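Local structure of 3-hydroxyisobutyrate dehydrogenase (Salmonella typhimurium, 3G0O) at residues 238-241 / 242-246; 44-48 / 49-53; 35-39 / 40-44. The protein probably catalyses the oxidation of L-threonate to 2-dehydro-L-erythronate, with NAD(+) preferred over NADP(+) as cosubstrate. All blocks are in the same frame, centred on the assembly; numbering follows the deposited sequence.

From the N terminus, interaction 3 (35-44) comes first, where the chain leaves strand 32-36 and enters helix 40-48. Interaction 2 (44-53) follows at once, sharing Ala44, and takes the chain out of that helix toward strand 53-55. Together they turn both corners of one beta-alpha-beta unit of the Rossmann domain, and the loop closes where Gly53 O meets Gly35 N at 3.0 Å, a probable backbone hydrogen bond between the neighbouring parallel strands. Interaction 1 (238-246) comes much later, at the start of helix 242-258 in the helical C-terminal part, its centre about 21 Å from that of interaction 3. The three lie in series, without nesting or crossing.

Interaction 1 of 3, residues 238-241 / 242-246; sequences PRSA and VDIFV
Ala241 and Ile244 meet where the loop 238-241 winds into helix 242-258. Ile244 N donates to Ala241 O at 2.9 Å with an N-H...O angle of 147°, a short i to i+3 bond that closes the first turn. The Ile244 side chain then folds over the same carbonyl: its CB is 3.2 Å from Ala241 O, and CG1 is 3.4 Å from that oxygen. The first torsion explains this, since at chi1 -67° CG1 lies anti to the carbonyl carbon and beside the backbone N, pointing back along the chain, while CG2 takes the place anti to N. CG1 also comes alongside the Ala241 methyl, with 4.3 Å between Ala241 CB and Ile244 CG1; so small a side chain suits this tight turn. Ser240 OG approaches Ile244 CG1 from a separate direction, roughly at right angles to the Ala241 methyl, and stops 4.0 Å away in plain van der Waals contact.

This turn opens a helix of the all-helical C-terminal domain of the 3-hydroxyisobutyrate dehydrogenase family, at the side facing the Rossmann domain, where Ile244 also touches Val73. Ser240 lies about 4 Å from a bound tartaric acid, side chain to ligand, and Phe245 is about 8 Å from the side chain of Lys179, the predicted active-site residue. The large ring of Phe245 suits a buried place: it packs on helix 174-202 and meets Phe273 with the two ring planes about 25° apart. Asp243, on a more open face, has OD1 hydrogen-bonded to Ser277 OG on helix 264-281.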
loop_
_atom_site.group_PDB
_atom_site.type_symbol
_atom_site.label_atom_id
_atom_site.label_comp_id
_atom_site.label_asym_id
_atom_site.label_seq_id
_atom_site.Cartn_x
_atom_site.Cartn_y
_atom_site.Cartn_z
ATOM N N PRO A 238 -15.778 11.058 10.526
ATOM C CA PRO A 238 -15.995 9.970 9.569
ATOM C C PRO A 238 -16.137 10.304 8.085
ATOM O O PRO A 238 -17.035 11.043 7.687
ATOM C CB PRO A 238 -17.248 9.286 10.113
ATOM C CG PRO A 238 -18.019 10.441 10.690
ATOM C CD PRO A 238 -16.936 11.208 11.425
ATOM N N ARG A 239 -15.226 9.767 7.277
ATOM C CA ARG A 239 -15.299 9.923 5.831
ATOM C C ARG A 239 -15.916 8.583 5.458
ATOM O O ARG A 239 -16.888 8.506 4.709
ATOM C CB ARG A 239 -13.909 10.044 5.196
ATOM C CG ARG A 239 -13.281 11.429 5.256
ATOM C CD ARG A 239 -12.815 11.793 6.649
ATOM N NE ARG A 239 -11.924 12.952 6.624
ATOM C CZ ARG A 239 -11.250 13.401 7.676
ATOM N NH1 ARG A 239 -11.366 12.789 8.848
ATOM N NH2 ARG A 239 -10.449 14.454 7.555
ATOM N N SER A 240 -15.320 7.531 6.015
ATOM C CA SER A 240 -15.767 6.153 5.848
ATOM C C SER A 240 -15.593 5.573 7.257
ATOM O O SER A 240 -14.485 5.557 7.789
ATOM C CB SER A 240 -14.881 5.417 4.846
ATOM O OG SER A 240 -15.471 4.178 4.493
ATOM N N ALA A 241 -16.689 5.108 7.851
ATOM C CA ALA A 241 -16.679 4.605 9.225
ATOM C C ALA A 241 -16.038 3.256 9.533
ATOM O O ALA A 241 -15.920 2.380 8.673
ATOM C CB ALA A 241 -18.100 4.609 9.770
ATOM N N VAL A 242 -15.631 3.115 10.790
ATOM C CA VAL A 242 -15.039 1.886 11.294
ATOM C C VAL A 242 -15.986 0.727 11.001
ATOM O O VAL A 242 -15.566 -0.328 10.515
ATOM C CB VAL A 242 -14.808 1.976 12.827
ATOM C CG1 VAL A 242 -14.676 0.578 13.440
ATOM C CG2 VAL A 242 -13.562 2.794 13.108
ATOM N N ASP A 243 -17.269 0.931 11.287
ATOM C CA ASP A 243 -18.270 -0.106 11.061
ATOM C C ASP A 243 -18.367 -0.584 9.613
ATOM O O ASP A 243 -18.884 -1.671 9.356
ATOM C CB ASP A 243 -19.647 0.359 11.556
ATOM C CG ASP A 243 -19.760 0.321 13.070
ATOM O OD1 ASP A 243 -18.967 -0.412 13.704
ATOM O OD2 ASP A 243 -20.645 1.007 13.627
ATOM N N ILE A 244 -17.864 0.210 8.670
ATOM C CA ILE A 244 -17.901 -0.201 7.270
ATOM C C ILE A 244 -16.985 -1.402 7.082
ATOM O O ILE A 244 -17.337 -2.358 6.391
ATOM C CB ILE A 244 -17.421 0.915 6.310
ATOM C CG1 ILE A 244 -18.407 2.086 6.321
ATOM C CG2 ILE A 244 -17.298 0.359 4.884
ATOM C CD1 ILE A 244 -19.775 1.747 5.768
ATOM N N PHE A 245 -15.802 -1.353 7.689
ATOM C CA PHE A 245 -14.884 -2.468 7.550
ATOM C C PHE A 245 -15.219 -3.649 8.443
ATOM O O PHE A 245 -14.798 -4.772 8.167
ATOM C CB PHE A 245 -13.439 -2.008 7.722
ATOM C CG PHE A 245 -12.870 -1.439 6.462
ATOM C CD1 PHE A 245 -12.867 -0.067 6.237
ATOM C CD2 PHE A 245 -12.447 -2.287 5.445
ATOM C CE1 PHE A 245 -12.456 0.454 5.011
ATOM C CE2 PHE A 245 -12.037 -1.780 4.217
ATOM C CZ PHE A 245 -12.042 -0.404 4.000
ATOM N N VAL A 246 -15.974 -3.404 9.509
ATOM C CA VAL A 246 -16.413 -4.502 10.365
ATOM C C VAL A 246 -17.307 -5.333 9.437
ATOM O O VAL A 246 -17.236 -6.563 9.400
ATOM C CB VAL A 246 -17.256 -4.000 11.566
ATOM C CG1 VAL A 246 -17.962 -5.169 12.232
ATOM C CG2 VAL A 246 -16.366 -3.291 12.564
#

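Interaction 2 of 3, residues 44-48 / 49-53; sequences ANLLA and EGACG
Asn45 and Glu49 begin the unwinding of helix 40-48, which ends in a Schellman motif with Gly50 as the C-prime residue. Glu49 N makes only a weak bond to Asn45 O, and the Glu49 side chain folds back over this last turn, its CG 3.3 Å from Asn45 O. The far end of the chain is anchored elsewhere, because Glu49 OE1 forms a salt bridge with Arg24 of helix 17-28.

Leu46 supplies the hub. Its carbonyl oxygen accepts from Glu49 N and from Ala51 N on opposite faces of its plane, the second being the 6→1 bond of the motif, 3.1 Å between Ala51 N and Leu46 O and nearly straight at 164°. The side chain of Leu46 turns inward to Ala23, with CG anti to the backbone N (chi1 -150°), and the Ala51 methyl settles against its CG at 3.7 Å. This apolar pair across the helix end commonly accompanies the motif, and the small Ala51 fits it.

Leu47 O accepts from Gly50 N at 3.0 Å, completing the pair of bonds. Gly50 reaches its place with a positive phi of 109°, a backbone region that glycine, lacking CB, enters without strain. Leu47 sends CD2 along the departing chain to Gly53 CA, 3.8 Å away.

Ala48 is the small, exposed residue of the last turn. On the carbonyl just before it a water is bound, donating to Leu47 O at 2.9 Å; its approach to Ala51 O is so short that a bridge between the two oxygens is doubtful in detail.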
loop_
_atom_site.group_PDB
_atom_site.type_symbol
_atom_site.label_atom_id
_atom_site.label_comp_id
_atom_site.label_asym_id
_atom_site.label_seq_id
_atom_site.Cartn_x
_atom_site.Cartn_y
_atom_site.Cartn_z
ATOM N N ALA A 44 -29.627 19.684 -3.404
ATOM C CA ALA A 44 -29.588 21.091 -3.787
ATOM C C ALA A 44 -28.350 21.417 -4.615
ATOM O O ALA A 44 -28.433 22.153 -5.597
ATOM C CB ALA A 44 -29.636 21.975 -2.541
ATOM N N ASN A 45 -27.195 20.880 -4.224
ATOM C CA ASN A 45 -25.976 21.147 -4.978
ATOM C C ASN A 45 -26.069 20.606 -6.388
ATOM O O ASN A 45 -25.599 21.237 -7.331
ATOM C CB ASN A 45 -24.751 20.513 -4.325
ATOM C CG ASN A 45 -24.358 21.194 -3.055
ATOM O OD1 ASN A 45 -24.501 22.409 -2.922
ATOM N ND2 ASN A 45 -23.843 20.421 -2.105
ATOM N N LEU A 46 -26.658 19.423 -6.524
ATOM C CA LEU A 46 -26.787 18.802 -7.832
ATOM C C LEU A 46 -27.701 19.635 -8.723
ATOM O O LEU A 46 -27.413 19.835 -9.903
ATOM C CB LEU A 46 -27.331 17.379 -7.687
ATOM C CG LEU A 46 -26.872 16.399 -8.767
ATOM C CD1 LEU A 46 -25.347 16.312 -8.760
ATOM C CD2 LEU A 46 -27.480 15.029 -8.511
ATOM N N LEU A 47 -28.796 20.130 -8.150
ATOM C CA LEU A 47 -29.736 20.953 -8.903
ATOM C C LEU A 47 -29.031 22.218 -9.373
ATOM O O LEU A 47 -29.143 22.612 -10.537
ATOM C CB LEU A 47 -30.947 21.315 -8.030
ATOM C CG LEU A 47 -31.867 20.148 -7.649
ATOM C CD1 LEU A 47 -33.008 20.649 -6.777
ATOM C CD2 LEU A 47 -32.409 19.491 -8.909
ATOM N N ALA A 48 -28.290 22.845 -8.464
ATOM C CA ALA A 48 -27.554 24.060 -8.780
ATOM C C ALA A 48 -26.535 23.808 -9.884
ATOM O O ALA A 48 -26.086 24.739 -10.551
ATOM C CB ALA A 48 -26.852 24.578 -7.535
ATOM N N GLU A 49 -26.175 22.543 -10.078
ATOM C CA GLU A 49 -25.199 22.184 -11.095
ATOM C C GLU A 49 -25.772 21.658 -12.405
ATOM O O GLU A 49 -25.025 21.198 -13.269
ATOM C CB GLU A 49 -24.195 21.192 -10.509
ATOM C CG GLU A 49 -23.227 21.868 -9.549
ATOM C CD GLU A 49 -22.398 20.890 -8.748
ATOM O OE1 GLU A 49 -21.762 20.004 -9.357
ATOM O OE2 GLU A 49 -22.380 21.015 -7.505
ATOM N N GLY A 50 -27.094 21.724 -12.556
ATOM C CA GLY A 50 -27.703 21.288 -13.801
ATOM C C GLY A 50 -28.519 20.010 -13.829
ATOM O O GLY A 50 -29.033 19.640 -14.883
ATOM N N ALA A 51 -28.647 19.330 -12.697
ATOM C CA ALA A 51 -29.423 18.095 -12.657
ATOM C C ALA A 51 -30.879 18.336 -13.057
ATOM O O ALA A 51 -31.445 19.391 -12.775
ATOM C CB ALA A 51 -29.365 17.489 -11.263
ATOM N N CYS A 52 -31.476 17.354 -13.722
ATOM C CA CYS A 52 -32.873 17.461 -14.133
ATOM C C CYS A 52 -33.770 17.409 -12.901
ATOM O O CYS A 52 -34.838 18.020 -12.869
ATOM C CB CYS A 52 -33.242 16.318 -15.078
ATOM S SG CYS A 52 -32.401 16.375 -16.666
ATOM N N GLY A 53 -33.326 16.672 -11.889
ATOM C CA GLY A 53 -34.097 16.547 -10.670
ATOM C C GLY A 53 -33.280 15.901 -9.569
ATOM O O GLY A 53 -32.294 15.220 -9.844
HETATM O O HOH W 1 -31.176 21.830 -12.518
#

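Interaction 3 of 3, residues 35-39 / 40-44; sequences GADLN and PQACA
Backbone hydrogen bonds between Asn39 and the first turn of helix 40-48 set the frame. Cys43 N donates to Asn39 O at 3.2 Å with an N-H...O angle of 164°, whereas the bond from Ala42 N to the same oxygen is weak. Pro40 suits the first helical position: its ring nitrogen has no hydrogen to offer, none is needed there, and the ring fixes a helical phi.

Side-chain bonds to backbone N-H groups come next. Asn39 is the N-cap. With CG anti to its own N (chi1 172°), the amide swings forward over the helix start and OD1 accepts a weak capping bond from Gln41 N, 3.3 Å apart. ND2 is modelled 3.0 Å from Ala42 N, two donors facing each other, so the modelled orientation of the amide may be questioned. One step upstream Asp37 forms an Asx turn: OD2 takes the Asn39 N-H at 2.9 Å, from the anti side and 34° out of the carboxylate plane, which fixes the loop just before the cap.

Close van der Waals contacts to carbonyl oxygens line the bend. Cys43 SG, slim enough for a buried place, lies 3.4 Å from Asp37 O, and the Ala42 methyl, which also touches Leu15, packs 3.4 Å from Asn39 O.

The other oxygen of Asp37, OD1, bonds to Leu15 N, in what is probably the glycine-rich loop. The whole is the strand-to-helix corner of a Rossmann beta-alpha-beta unit, with an acidic residue just past the second strand, as in many NAD(+)-preferring Rossmann domains.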
loop_
_atom_site.group_PDB
_atom_site.type_symbol
_atom_site.label_atom_id
_atom_site.label_comp_id
_atom_site.label_asym_id
_atom_site.label_seq_id
_atom_site.Cartn_x
_atom_site.Cartn_y
_atom_site.Cartn_z
ATOM N N GLY A 35 -30.685 12.780 -9.370
ATOM C CA GLY A 35 -30.065 12.295 -8.148
ATOM C C GLY A 35 -31.068 12.000 -7.049
ATOM O O GLY A 35 -32.136 12.608 -6.987
ATOM N N ALA A 36 -30.731 11.060 -6.173
ATOM C CA ALA A 36 -31.611 10.704 -5.067
ATOM C C ALA A 36 -30.789 10.432 -3.816
ATOM O O ALA A 36 -29.896 9.585 -3.826
ATOM C CB ALA A 36 -32.435 9.478 -5.419
ATOM N N ASP A 37 -31.088 11.159 -2.744
ATOM C CA ASP A 37 -30.385 10.992 -1.477
ATOM C C ASP A 37 -31.173 11.691 -0.376
ATOM O O ASP A 37 -31.827 12.711 -0.621
ATOM C CB ASP A 37 -28.982 11.601 -1.553
ATOM C CG ASP A 37 -28.075 11.114 -0.429
ATOM O OD1 ASP A 37 -27.539 9.990 -0.543
ATOM O OD2 ASP A 37 -27.910 11.846 0.572
ATOM N N LEU A 38 -31.109 11.147 0.835
ATOM C CA LEU A 38 -31.820 11.733 1.964
ATOM C C LEU A 38 -31.185 13.040 2.416
ATOM O O LEU A 38 -31.761 13.765 3.222
ATOM C CB LEU A 38 -31.877 10.744 3.131
ATOM C CG LEU A 38 -32.761 9.517 2.888
ATOM C CD1 LEU A 38 -32.700 8.592 4.092
ATOM C CD2 LEU A 38 -34.193 9.963 2.623
ATOM N N ASN A 39 -30.001 13.345 1.896
ATOM C CA ASN A 39 -29.325 14.584 2.253
ATOM C C ASN A 39 -29.775 15.715 1.332
ATOM O O ASN A 39 -29.333 15.814 0.188
ATOM C CB ASN A 39 -27.810 14.414 2.166
ATOM C CG ASN A 39 -27.072 15.719 2.351
ATOM O OD1 ASN A 39 -27.455 16.551 3.172
ATOM N ND2 ASN A 39 -26.001 15.907 1.591
ATOM N N PRO A 40 -30.660 16.593 1.832
ATOM C CA PRO A 40 -31.188 17.727 1.064
ATOM C C PRO A 40 -30.121 18.672 0.520
ATOM O O PRO A 40 -30.353 19.361 -0.469
ATOM C CB PRO A 40 -32.119 18.413 2.061
ATOM C CG PRO A 40 -31.458 18.132 3.376
ATOM C CD PRO A 40 -31.091 16.674 3.240
ATOM N N GLN A 41 -28.957 18.702 1.156
ATOM C CA GLN A 41 -27.892 19.583 0.707
ATOM C C GLN A 41 -27.192 18.996 -0.518
ATOM O O GLN A 41 -26.769 19.732 -1.409
ATOM C CB GLN A 41 -26.906 19.821 1.850
ATOM C CG GLN A 41 -26.002 21.031 1.636
ATOM C CD GLN A 41 -26.772 22.317 1.323
ATOM O OE1 GLN A 41 -26.244 23.226 0.680
ATOM N NE2 GLN A 41 -28.017 22.400 1.785
ATOM N N ALA A 42 -27.085 17.671 -0.572
ATOM C CA ALA A 42 -26.465 17.003 -1.716
ATOM C C ALA A 42 -27.364 17.237 -2.931
ATOM O O ALA A 42 -26.895 17.543 -4.030
ATOM C CB ALA A 42 -26.334 15.506 -1.444
ATOM N N CYS A 43 -28.668 17.097 -2.716
ATOM C CA CYS A 43 -29.637 17.290 -3.783
ATOM C C CYS A 43 -29.593 18.715 -4.314
ATOM O O CYS A 43 -29.513 18.935 -5.521
ATOM C CB CYS A 43 -31.037 16.953 -3.275
ATOM S SG CYS A 43 -31.251 15.202 -2.885
ATOM N N ALA A 44 -29.627 19.684 -3.404
ATOM C CA ALA A 44 -29.588 21.091 -3.787
ATOM C C ALA A 44 -28.350 21.417 -4.615
ATOM O O ALA A 44 -28.433 22.153 -5.597
ATOM C CB ALA A 44 -29.636 21.975 -2.541
#